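Local coordinates for lipase-esterase related protein (Clostridium acetobutylicum, PDB 3E0X) that is of unknown specific function but probably acts as a hydrolase of the alpha/beta hydrolase fold, and holds ortho-xylene in a pocket in this crystal, at residues 44-52 against 66-74; 26-34 against 153-162. All blocks are in the same frame, centred on the assembly; numbering follows the deposited sequence.

Interaction 1 (44-52 against 66-74)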
loop_
_atom_site.group_PDB
_atom_site.type_symbol
_atom_site.label_atom_id
_atom_site.label_comp_id
_atom_site.label_asym_id
_atom_site.label_seq_id
_atom_site.Cartn_x
_atom_site.Cartn_y
_atom_site.Cartn_z
ATOM N N CYS A 44 9.431 1.812 -12.618
ATOM C CA CYS A 44 8.218 1.790 -11.791
ATOM C C CYS A 44 7.166 0.850 -12.356
ATOM O O CYS A 44 6.738 0.975 -13.522
ATOM C CB CYS A 44 7.617 3.199 -11.676
ATOM S SG CYS A 44 8.678 4.418 -10.854
ATOM N N ILE A 45 6.710 -0.066 -11.506
ATOM C CA ILE A 45 5.692 -1.043 -11.878
ATOM C C ILE A 45 4.556 -0.861 -10.883
ATOM O O ILE A 45 4.761 -0.992 -9.689
ATOM C CB ILE A 45 6.251 -2.506 -11.817
ATOM C CG1 ILE A 45 7.474 -2.661 -12.747
ATOM C CG2 ILE A 45 5.188 -3.491 -12.226
ATOM C CD1 ILE A 45 8.318 -3.955 -12.500
ATOM N N LEU A 46 3.372 -0.522 -11.383
ATOM C CA LEU A 46 2.227 -0.263 -10.497
ATOM C C LEU A 46 1.198 -1.335 -10.754
ATOM O O LEU A 46 0.720 -1.464 -11.862
ATOM C CB LEU A 46 1.657 1.152 -10.723
ATOM C CG LEU A 46 2.787 2.171 -10.471
ATOM C CD1 LEU A 46 3.383 2.637 -11.781
ATOM C CD2 LEU A 46 2.365 3.340 -9.580
ATOM N N LEU A 47 0.881 -2.130 -9.730
ATOM C CA LEU A 47 0.028 -3.309 -9.810
ATOM C C LEU A 47 -1.439 -2.989 -9.511
ATOM O O LEU A 47 -1.690 -2.208 -8.588
ATOM C CB LEU A 47 0.524 -4.271 -8.717
ATOM C CG LEU A 47 0.438 -5.779 -8.871
ATOM C CD1 LEU A 47 0.928 -6.190 -10.252
ATOM C CD2 LEU A 47 1.238 -6.486 -7.765
ATOM N N ASP A 48 -2.385 -3.603 -10.210
ATOM C CA ASP A 48 -3.767 -3.649 -9.714
ATOM C C ASP A 48 -3.967 -4.992 -9.017
ATOM O O ASP A 48 -3.767 -6.075 -9.614
ATOM C CB ASP A 48 -4.783 -3.513 -10.864
ATOM C CG ASP A 48 -5.077 -2.062 -11.256
ATOM O OD1 ASP A 48 -4.980 -1.148 -10.404
ATOM O OD2 ASP A 48 -5.467 -1.848 -12.430
ATOM N N LEU A 49 -4.353 -4.948 -7.748
ATOM C CA LEU A 49 -4.651 -6.196 -7.040
ATOM C C LEU A 49 -5.892 -6.850 -7.643
ATOM O O LEU A 49 -6.734 -6.182 -8.222
ATOM C CB LEU A 49 -4.874 -5.940 -5.535
ATOM C CG LEU A 49 -3.675 -5.385 -4.756
ATOM C CD1 LEU A 49 -4.101 -4.938 -3.349
ATOM C CD2 LEU A 49 -2.577 -6.462 -4.732
ATOM N N LYS A 50 -6.014 -8.156 -7.481
ATOM C CA LYS A 50 -7.130 -8.896 -8.066
ATOM C C LYS A 50 -8.447 -8.264 -7.649
ATOM O O LYS A 50 -8.669 -7.933 -6.475
ATOM C CB LYS A 50 -7.035 -10.364 -7.628
ATOM C CG LYS A 50 -8.070 -11.342 -8.226
ATOM C CD LYS A 50 -7.642 -12.818 -7.873
ATOM C CE LYS A 50 -8.710 -13.825 -8.113
ATOM N NZ LYS A 50 -9.522 -14.086 -6.920
ATOM N N GLY A 51 -9.315 -8.082 -8.637
ATOM C CA GLY A 51 -10.615 -7.475 -8.411
ATOM C C GLY A 51 -10.649 -5.953 -8.350
ATOM O O GLY A 51 -11.715 -5.370 -8.138
ATOM N N HIS A 52 -9.485 -5.321 -8.481
ATOM C CA HIS A 52 -9.378 -3.869 -8.451
ATOM C C HIS A 52 -8.885 -3.379 -9.805
ATOM O O HIS A 52 -8.149 -4.111 -10.488
ATOM C CB HIS A 52 -8.357 -3.434 -7.403
ATOM C CG HIS A 52 -8.696 -3.859 -5.996
ATOM N ND1 HIS A 52 -8.637 -5.172 -5.571
ATOM C CD2 HIS A 52 -9.045 -3.133 -4.903
ATOM C CE1 HIS A 52 -8.956 -5.241 -4.287
ATOM N NE2 HIS A 52 -9.207 -4.016 -3.853
ATOM N N TYR A 66 -4.021 -11.615 -0.941
ATOM C CA TYR A 66 -3.282 -10.589 -1.683
ATOM C C TYR A 66 -1.775 -10.841 -1.662
ATOM O O TYR A 66 -1.104 -10.703 -2.702
ATOM C CB TYR A 66 -3.611 -9.185 -1.161
ATOM C CG TYR A 66 -5.021 -8.723 -1.430
ATOM C CD1 TYR A 66 -5.457 -8.467 -2.732
ATOM C CD2 TYR A 66 -5.892 -8.496 -0.382
ATOM C CE1 TYR A 66 -6.750 -8.009 -2.980
ATOM C CE2 TYR A 66 -7.201 -8.025 -0.614
ATOM C CZ TYR A 66 -7.615 -7.794 -1.915
ATOM O OH TYR A 66 -8.893 -7.326 -2.142
ATOM N N ILE A 67 -1.239 -11.253 -0.508
ATOM C CA ILE A 67 0.197 -11.565 -0.388
ATOM C C ILE A 67 0.594 -12.663 -1.381
ATOM O O ILE A 67 1.565 -12.494 -2.127
ATOM C CB ILE A 67 0.557 -11.972 1.077
ATOM C CG1 ILE A 67 0.432 -10.776 2.046
ATOM C CG2 ILE A 67 1.923 -12.631 1.146
ATOM C CD1 ILE A 67 0.356 -11.188 3.521
ATOM N N ASP A 68 -0.199 -13.735 -1.435
ATOM C CA ASP A 68 0.074 -14.819 -2.381
ATOM C C ASP A 68 -0.006 -14.336 -3.831
ATOM O O ASP A 68 0.820 -14.708 -4.670
ATOM C CB ASP A 68 -0.882 -15.983 -2.141
ATOM C CG ASP A 68 -0.593 -16.720 -0.839
ATOM O OD1 ASP A 68 0.469 -16.475 -0.235
ATOM O OD2 ASP A 68 -1.450 -17.547 -0.423
ATOM N N ASN A 69 -0.981 -13.483 -4.135
ATOM C CA ASN A 69 -1.095 -12.964 -5.494
ATOM C C ASN A 69 0.123 -12.127 -5.879
ATOM O O ASN A 69 0.611 -12.209 -7.019
ATOM C CB ASN A 69 -2.337 -12.088 -5.675
ATOM C CG ASN A 69 -3.665 -12.831 -5.518
ATOM O OD1 ASN A 69 -3.780 -14.068 -5.598
ATOM N ND2 ASN A 69 -4.689 -12.037 -5.323
ATOM N N VAL A 70 0.554 -11.266 -4.960
ATOM C CA VAL A 70 1.675 -10.365 -5.247
ATOM C C VAL A 70 2.977 -11.148 -5.346
ATOM O O VAL A 70 3.801 -10.871 -6.224
ATOM C CB VAL A 70 1.756 -9.193 -4.241
ATOM C CG1 VAL A 70 3.008 -8.382 -4.483
ATOM C CG2 VAL A 70 0.511 -8.311 -4.396
ATOM N N ALA A 71 3.161 -12.146 -4.481
ATOM C CA ALA A 71 4.351 -12.990 -4.581
ATOM C C ALA A 71 4.378 -13.747 -5.924
ATOM O O ALA A 71 5.430 -13.830 -6.569
ATOM C CB ALA A 71 4.464 -13.959 -3.382
ATOM N N ASN A 72 3.229 -14.248 -6.371
ATOM C CA ASN A 72 3.153 -14.924 -7.674
ATOM C C ASN A 72 3.551 -13.980 -8.796
ATOM O O ASN A 72 4.288 -14.365 -9.713
ATOM C CB ASN A 72 1.738 -15.481 -7.854
ATOM C CG ASN A 72 1.517 -16.135 -9.185
ATOM O OD1 ASN A 72 2.299 -16.995 -9.594
ATOM N ND2 ASN A 72 0.430 -15.755 -9.863
ATOM N N PHE A 73 3.095 -12.733 -8.718
ATOM C CA PHE A 73 3.451 -11.728 -9.724
ATOM C C PHE A 73 4.971 -11.496 -9.712
ATOM O O PHE A 73 5.627 -11.507 -10.757
ATOM C CB PHE A 73 2.709 -10.394 -9.445
ATOM C CG PHE A 73 2.979 -9.338 -10.468
ATOM C CD1 PHE A 73 2.210 -9.267 -11.632
ATOM C CD2 PHE A 73 4.046 -8.438 -10.305
ATOM C CE1 PHE A 73 2.490 -8.290 -12.603
ATOM C CE2 PHE A 73 4.306 -7.468 -11.257
ATOM C CZ PHE A 73 3.539 -7.401 -12.412
ATOM N N ILE A 74 5.534 -11.236 -8.542
ATOM C CA ILE A 74 6.964 -10.953 -8.492
ATOM C C ILE A 74 7.791 -12.104 -9.100
ATOM O O ILE A 74 8.708 -11.885 -9.912
ATOM C CB ILE A 74 7.413 -10.697 -7.057
ATOM C CG1 ILE A 74 6.789 -9.392 -6.558
ATOM C CG2 ILE A 74 8.936 -10.657 -6.962
ATOM C CD1 ILE A 74 6.822 -9.233 -5.006
HETATM O O HOH W 1 -4.125 -9.502 -5.709
#
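Leu47 meets Val70 and Phe73, and Leu49 meets Val70 and Tyr66, where strand 43-47 of an alpha/beta hydrolase sheet, and the loop that follows it, pack against helix 63-76, a worked example of helix-on-sheet packing. The axes of strand 44-47 and helix 66-74 approach to 11.6 Å, their N-to-C directions 144° apart, and apolar side chains fill the space between them. In the conformer of Leu47 given here, one of two deposited, CD1 stands over the centre of the Phe73 ring, 3.4 Å from the centroid, a CH-pi contact. A chi1 of -178° swings the Phe73 ring out from the helix to the strand side; Ile45 CG2 approaches the same ring obliquely near CE2. The other methyl of Leu47 in this conformer, CD2, rests on Val70 CG2, which also takes Leu49 CD2 at 3.6 Å. Ile97 of helix 93-102 touches both Leu49 and Tyr66.

Leu49 CB and CD1 lie against CD1 and CE1 of Tyr66, the two side chains crossing at about a right angle. The Tyr66 and His52 rings meet obliquely, their planes 64° apart, and Tyr66 OH comes to the edge of the imidazole, 3.0 Å from His52 CE1. Both polar tips are held by Asp171, whose OD1 pairs with Tyr66 OH and OD2 with His52 NE2.

Leu49 to His52 forms a type II turn, with Gly51 at positive phi. His52 ND1 bonds to Lys50 O at 2.9 Å; the donor stands above the carbonyl plane, and this bond, with the one to Asp171, fixes the rotation of the imidazole. At the outer margin, a water bridges the helix and the turn, accepting from Lys50 N and, at 2.6 Å, from Asn69 ND2.

Interaction 2 (26-34 against 153-162); sequences GCNLKIFGE and LSEKYFETLE
Glu34 reaches Tyr157 where the loop after strand 18-22 of the alpha/beta hydrolase core meets helix 152-158 and the turn beyond it. Tyr157 can be followed outward. Its CB touches Ile31 CD1; CD1 and CE1 then pass Lys30 O, which lies in the ring plane at the edge, 3.3 Å from CE1. Across the ring, CE2 meets Glu34 CG. At the tip, Tyr157 OH lies close to Gly33 C and donates to Glu34 OE2 at 2.6 Å, using the anti lone pair of the carboxylate. Glu34 bends at chi2 (-53°), bringing OE2 to the hydroxyl, and the same oxygen takes a water shared with Lys156 NZ and a salt bridge from Lys37.

The turn from Phe158 to Leu161, with Glu162 just beyond it, offers a second polar grip, described here for one of the two deposited conformers of Asn28 and of Lys30. Asn28 ND2 bonds to Thr160 O almost along the C=O axis and to Glu162 OE2 at 172°, reaching the latter from above the carboxylate plane. Asn28 OD1 meanwhile accepts from Lys30 N, an Asx turn that holds the amide in place. Thr160 O takes a further bond from Lys30 NZ at 3.1 Å, while Glu162 N reaches Gly26 O at 2.9 Å. Leu161 CD1 packs on Cys27 CB; both residues line the ortho-xylene pocket, so the contact joins two of its walls.

With Lys156 and Lys37 close by, Glu34 is probably kept ionised, which would strengthen its short bond from the tyrosine hydroxyl.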
loop_
_atom_site.group_PDB
_atom_site.type_symbol
_atom_site.label_atom_id
_atom_site.label_comp_id
_atom_site.label_asym_id
_atom_site.label_seq_id
_atom_site.Cartn_x
_atom_site.Cartn_y
_atom_site.Cartn_z
ATOM N N GLY A 26 -9.894 -0.590 -1.390
ATOM C CA GLY A 26 -10.938 0.096 -2.153
ATOM C C GLY A 26 -10.404 0.997 -3.254
ATOM O O GLY A 26 -11.155 1.811 -3.826
ATOM N N CYS A 27 -9.109 0.908 -3.550
ATOM C CA CYS A 27 -8.574 1.703 -4.651
ATOM C C CYS A 27 -7.843 0.828 -5.651
ATOM O O CYS A 27 -8.135 -0.335 -5.738
ATOM C CB CYS A 27 -7.797 2.925 -4.181
ATOM S SG CYS A 27 -6.459 2.594 -3.078
ATOM N N ASN A 28 -6.980 1.430 -6.450
ATOM C CA ASN A 28 -6.290 0.731 -7.521
ATOM C C ASN A 28 -4.986 1.472 -7.802
ATOM O O ASN A 28 -4.631 2.393 -7.074
ATOM C CB ASN A 28 -7.190 0.694 -8.753
ATOM C CG ASN A 28 -7.820 2.033 -9.027
ATOM O OD1 ASN A 28 -7.123 3.021 -9.282
ATOM N ND2 ASN A 28 -9.149 2.085 -8.958
ATOM N N LEU A 29 -4.252 1.073 -8.844
ATOM C CA LEU A 29 -2.928 1.671 -9.053
ATOM C C LEU A 29 -2.995 3.178 -9.342
ATOM O O LEU A 29 -1.988 3.873 -9.221
ATOM C CB LEU A 29 -2.175 0.947 -10.198
ATOM C CG LEU A 29 -2.806 1.008 -11.588
ATOM C CD1 LEU A 29 -2.455 2.296 -12.339
ATOM C CD2 LEU A 29 -2.364 -0.194 -12.442
ATOM N N LYS A 30 -4.176 3.673 -9.730
ATOM C CA LYS A 30 -4.369 5.093 -10.040
ATOM C C LYS A 30 -4.053 6.011 -8.855
ATOM O O LYS A 30 -3.762 7.204 -9.029
ATOM C CB LYS A 30 -5.808 5.341 -10.525
ATOM C CG LYS A 30 -6.181 4.599 -11.827
ATOM C CD LYS A 30 -7.682 4.730 -12.198
ATOM C CE LYS A 30 -8.629 4.193 -11.106
ATOM N NZ LYS A 30 -10.109 4.468 -11.286
ATOM N N ILE A 31 -4.112 5.458 -7.638
ATOM C CA ILE A 31 -3.916 6.253 -6.433
ATOM C C ILE A 31 -2.484 6.779 -6.326
ATOM O O ILE A 31 -2.223 7.746 -5.595
ATOM C CB ILE A 31 -4.310 5.441 -5.153
ATOM C CG1 ILE A 31 -4.617 6.389 -3.970
ATOM C CG2 ILE A 31 -3.221 4.377 -4.783
ATOM C CD1 ILE A 31 -5.829 7.283 -4.166
ATOM N N PHE A 32 -1.565 6.128 -7.059
ATOM C CA PHE A 32 -0.145 6.521 -7.075
ATOM C C PHE A 32 0.195 7.579 -8.127
ATOM O O PHE A 32 1.358 7.861 -8.348
ATOM C CB PHE A 32 0.712 5.265 -7.276
ATOM C CG PHE A 32 0.740 4.342 -6.083
ATOM C CD1 PHE A 32 1.352 4.747 -4.902
ATOM C CD2 PHE A 32 0.174 3.071 -6.156
ATOM C CE1 PHE A 32 1.415 3.877 -3.795
ATOM C CE2 PHE A 32 0.250 2.199 -5.073
ATOM C CZ PHE A 32 0.855 2.622 -3.877
ATOM N N GLY A 33 -0.825 8.184 -8.741
ATOM C CA GLY A 33 -0.622 9.076 -9.866
ATOM C C GLY A 33 0.258 10.276 -9.583
ATOM O O GLY A 33 0.969 10.753 -10.468
ATOM N N GLU A 34 0.183 10.809 -8.366
ATOM C CA GLU A 34 1.082 11.908 -8.014
ATOM C C GLU A 34 2.453 11.417 -7.614
ATOM O O GLU A 34 3.448 11.981 -8.020
ATOM C CB GLU A 34 0.500 12.773 -6.901
ATOM C CG GLU A 34 -0.695 13.574 -7.318
ATOM C CD GLU A 34 -0.460 14.437 -8.576
ATOM O OE1 GLU A 34 0.397 15.333 -8.536
ATOM O OE2 GLU A 34 -1.165 14.213 -9.583
ATOM N N LEU A 153 -6.083 18.137 -5.672
ATOM C CA LEU A 153 -5.485 16.812 -5.896
ATOM C C LEU A 153 -6.303 15.743 -5.186
ATOM O O LEU A 153 -6.543 14.659 -5.725
ATOM C CB LEU A 153 -4.036 16.765 -5.380
ATOM C CG LEU A 153 -3.046 17.687 -6.103
ATOM C CD1 LEU A 153 -1.753 17.779 -5.336
ATOM C CD2 LEU A 153 -2.816 17.202 -7.523
ATOM N N SER A 154 -6.743 16.069 -3.976
ATOM C CA SER A 154 -7.526 15.125 -3.203
ATOM C C SER A 154 -8.846 14.857 -3.898
ATOM O O SER A 154 -9.293 13.707 -3.971
ATOM C CB SER A 154 -7.726 15.639 -1.782
ATOM O OG SER A 154 -6.468 15.658 -1.103
ATOM N N GLU A 155 -9.469 15.909 -4.419
ATOM C CA GLU A 155 -10.739 15.716 -5.100
ATOM C C GLU A 155 -10.590 14.736 -6.260
ATOM O O GLU A 155 -11.374 13.811 -6.412
ATOM C CB GLU A 155 -11.299 17.042 -5.600
ATOM C CG GLU A 155 -12.636 16.836 -6.257
ATOM C CD GLU A 155 -13.411 18.125 -6.476
ATOM O OE1 GLU A 155 -12.835 19.229 -6.339
ATOM O OE2 GLU A 155 -14.615 18.019 -6.787
ATOM N N LYS A 156 -9.559 14.953 -7.060
ATOM C CA LYS A 156 -9.262 14.113 -8.212
ATOM C C LYS A 156 -8.994 12.653 -7.804
ATOM O O LYS A 156 -9.545 11.711 -8.387
ATOM C CB LYS A 156 -8.031 14.685 -8.929
ATOM C CG LYS A 156 -7.601 13.930 -10.161
ATOM C CD LYS A 156 -6.257 14.435 -10.663
ATOM C CE LYS A 156 -5.764 13.557 -11.800
ATOM N NZ LYS A 156 -4.499 14.062 -12.398
ATOM N N TYR A 157 -8.125 12.460 -6.820
ATOM C CA TYR A 157 -7.752 11.089 -6.507
ATOM C C TYR A 157 -8.784 10.330 -5.703
ATOM O O TYR A 157 -8.878 9.093 -5.812
ATOM C CB TYR A 157 -6.352 11.010 -5.891
ATOM C CG TYR A 157 -5.312 11.271 -6.951
ATOM C CD1 TYR A 157 -4.863 10.244 -7.783
ATOM C CD2 TYR A 157 -4.816 12.561 -7.163
ATOM C CE1 TYR A 157 -3.914 10.495 -8.789
ATOM C CE2 TYR A 157 -3.875 12.822 -8.165
ATOM C CZ TYR A 157 -3.424 11.775 -8.975
ATOM O OH TYR A 157 -2.475 12.028 -9.956
ATOM N N PHE A 158 -9.593 11.050 -4.931
ATOM C CA PHE A 158 -10.708 10.391 -4.277
ATOM C C PHE A 158 -11.655 9.761 -5.299
ATOM O O PHE A 158 -12.228 8.690 -5.054
ATOM C CB PHE A 158 -11.436 11.336 -3.319
ATOM C CG PHE A 158 -12.275 10.622 -2.285
ATOM C CD1 PHE A 158 -11.667 9.875 -1.282
ATOM C CD2 PHE A 158 -13.651 10.712 -2.299
ATOM C CE1 PHE A 158 -12.431 9.197 -0.306
ATOM C CE2 PHE A 158 -14.425 10.052 -1.347
ATOM C CZ PHE A 158 -13.815 9.303 -0.341
ATOM N N GLU A 159 -11.799 10.401 -6.461
ATOM C CA GLU A 159 -12.682 9.879 -7.517
ATOM C C GLU A 159 -12.115 8.634 -8.199
ATOM O O GLU A 159 -12.838 7.936 -8.904
ATOM C CB GLU A 159 -13.034 10.978 -8.543
ATOM C CG GLU A 159 -13.325 10.535 -10.007
ATOM C CD GLU A 159 -14.753 10.039 -10.273
ATOM O OE1 GLU A 159 -15.705 10.488 -9.587
ATOM O OE2 GLU A 159 -14.925 9.206 -11.202
ATOM N N THR A 160 -10.822 8.344 -7.984
ATOM C CA THR A 160 -10.251 7.118 -8.562
ATOM C C THR A 160 -10.548 5.845 -7.758
ATOM O O THR A 160 -10.250 4.710 -8.220
ATOM C CB THR A 160 -8.705 7.191 -8.761
ATOM O OG1 THR A 160 -8.034 7.087 -7.497
ATOM C CG2 THR A 160 -8.290 8.461 -9.480
ATOM N N LEU A 161 -11.138 6.014 -6.574
ATOM C CA LEU A 161 -11.473 4.875 -5.739
ATOM C C LEU A 161 -12.491 4.012 -6.482
ATOM O O LEU A 161 -13.270 4.510 -7.306
ATOM C CB LEU A 161 -12.063 5.310 -4.410
ATOM C CG LEU A 161 -11.067 5.455 -3.262
ATOM C CD1 LEU A 161 -9.822 6.290 -3.561
ATOM C CD2 LEU A 161 -11.798 5.975 -2.013
ATOM N N GLU A 162 -12.480 2.715 -6.199
ATOM C CA GLU A 162 -13.415 1.790 -6.817
ATOM C C GLU A 162 -14.854 2.217 -6.595
ATOM O O GLU A 162 -15.214 2.651 -5.497
ATOM C CB GLU A 162 -13.197 0.392 -6.230
ATOM C CG GLU A 162 -11.836 -0.212 -6.581
ATOM C CD GLU A 162 -11.709 -0.565 -8.056
ATOM O OE1 GLU A 162 -12.684 -1.087 -8.650
ATOM O OE2 GLU A 162 -10.651 -0.290 -8.631
HETATM O O HOH W 2 -13.902 2.518 -3.100
HETATM O O HOH W 3 -7.485 4.439 -6.929
HETATM O O HOH W 4 -2.651 15.779 -11.079
#

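From the N terminus, the chain leaves strand 18-22 and enters 26-34, the first half of interaction 2. It then enters strand 43-47, where 44-52 begins, and after a short excursion helix 63-76 returns 66-74 onto that strand, closing interaction 1. Only much later, past strands 86-91 and 109-115, does 153-162 close interaction 2, so the smaller loop is nested within the larger. Interaction 1 ties a strand to a helix within the core, whereas interaction 2 joins the core to the helical region at the ortho-xylene pocket. Their centres are about 17 Å apart, yet 44-52 and 26-34 touch, with Asp48 OD1 probably accepting a hydrogen bond from Leu29 N.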